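Local coordinates for protein transcriptional regulator KdgR (Pseudomonas aeruginosa, PDB 5Y6I) that probably acts as a DNA-binding transcription factor of the IclR family, pairing a helix-turn-helix domain with a C-terminal regulatory domain, at residues A[196-200]-A[211-215]. Residues are numbered along the deposited sequence; the frame is centred on the assembly and turned at random.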
# COMPACT_ATOMS: atom_id res chain seq x y z
N ARG A 196 -9.64 14.23 16.98
CA ARG A 196 -8.45 14.68 17.70
C ARG A 196 -7.18 13.98 17.26
O ARG A 196 -6.09 14.52 17.48
CB ARG A 196 -8.63 14.46 19.22
CG ARG A 196 -9.78 15.23 19.82
CD ARG A 196 -9.86 15.05 21.34
NE ARG A 196 -10.96 14.18 21.75
CZ ARG A 196 -10.82 12.97 22.29
NH1 ARG A 196 -9.61 12.46 22.51
NH2 ARG A 196 -11.90 12.27 22.64
N GLY A 197 -7.28 12.79 16.69
CA GLY A 197 -6.12 12.12 16.14
C GLY A 197 -5.22 11.40 17.12
O GLY A 197 -4.25 10.76 16.68
N LEU A 198 -5.50 11.47 18.42
CA LEU A 198 -4.79 10.66 19.41
C LEU A 198 -5.74 10.38 20.56
O LEU A 198 -6.89 10.83 20.58
CB LEU A 198 -3.49 11.32 19.89
CG LEU A 198 -3.36 12.73 20.49
CD1 LEU A 198 -3.63 13.80 19.48
CD2 LEU A 198 -4.24 12.95 21.71
N HIS A 199 -5.23 9.66 21.56
CA HIS A 199 -6.03 9.38 22.75
C HIS A 199 -5.14 9.19 23.97
O HIS A 199 -4.12 8.51 23.90
CB HIS A 199 -6.90 8.14 22.57
CG HIS A 199 -7.96 8.02 23.61
ND1 HIS A 199 -8.97 8.94 23.73
CD2 HIS A 199 -8.12 7.14 24.63
CE1 HIS A 199 -9.74 8.61 24.76
NE2 HIS A 199 -9.24 7.52 25.32
N ALA A 200 -5.57 9.78 25.08
CA ALA A 200 -4.93 9.65 26.38
C ALA A 200 -5.77 8.79 27.31
O ALA A 200 -7.01 8.79 27.23
CB ALA A 200 -4.72 11.03 27.02
N ALA A 211 -0.99 6.53 29.60
CA ALA A 211 -0.53 6.28 28.25
C ALA A 211 -1.06 7.35 27.30
O ALA A 211 -1.94 8.15 27.64
CB ALA A 211 -0.95 4.89 27.76
N LEU A 212 -0.48 7.37 26.11
CA LEU A 212 -0.86 8.29 25.06
C LEU A 212 -0.62 7.56 23.75
O LEU A 212 0.39 6.86 23.62
CB LEU A 212 -0.05 9.59 25.12
CG LEU A 212 -0.56 10.80 24.36
CD1 LEU A 212 -1.71 11.43 25.13
CD2 LEU A 212 0.57 11.80 24.13
N SER A 213 -1.55 7.70 22.81
CA SER A 213 -1.56 6.86 21.62
C SER A 213 -2.02 7.65 20.40
O SER A 213 -3.00 8.39 20.47
CB SER A 213 -2.50 5.67 21.80
OG SER A 213 -2.15 4.94 22.94
N ALA A 214 -1.34 7.41 19.28
CA ALA A 214 -1.68 7.98 17.99
C ALA A 214 -1.48 6.92 16.92
O ALA A 214 -0.66 6.00 17.08
CB ALA A 214 -0.81 9.20 17.65
N PRO A 215 -2.23 7.01 15.82
CA PRO A 215 -2.13 6.01 14.76
C PRO A 215 -1.14 6.38 13.67
O PRO A 215 -0.88 7.56 13.39
CB PRO A 215 -3.55 5.97 14.19
CG PRO A 215 -4.03 7.40 14.37
CD PRO A 215 -3.43 7.85 15.69
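His199 and Ser213 form the hydrogen-bonded pair of a short antiparallel join, a compact example of how an edge strand is fastened to its hairpin partner. Two backbone bonds close the ring between them. His199 N donates to Ser213 O at 2.8 Å, and Ser213 N returns a bond to His199 O at 2.9 Å. The next pair, Ala200 with Leu212, is non-hydrogen-bonded, and here CA-H...O contacts take over: Leu212 CA approaches His199 O at 3.5 Å, and Ala200 CA faces Ala211 O.

Apolar contacts add to this on the face shared by Ala200 and Leu212. With CG anti to the backbone N (chi1 -164°), Leu212 sends its CD1 branch across to the methyl of Ala200, CD1 to CB 3.6 Å, while Leu198 CB meets Ala214 CB more loosely at 4.1 Å. Where the strand pairing gives out, Gly197 leaves the preceding helix with positive phi, a conformation that favours glycine, and its carbonyl O lies near the ring of Pro215, 3.2 Å from CD.

On the other face the side chains of His199 and Ser213 meet helix 150-158, where the His199 side chain touches Leu153 and Ser213 OG is hydrogen-bonded to Ser150 OG; the His199 side chain also touches Leu189 and Ile193 of helix 183-196. Leu198, Leu212 and Ala214 instead pack against helix 244-258, through Leu249, Leu248 and Thr252. Strand 209-217 is thus held on both edges, by 199-202 and, through Leu212 with Val229 and Ala214 with Leu227, by 223-232, within a five-stranded antiparallel sheet consistent with the GAF-like fold of IclR C-terminal domains.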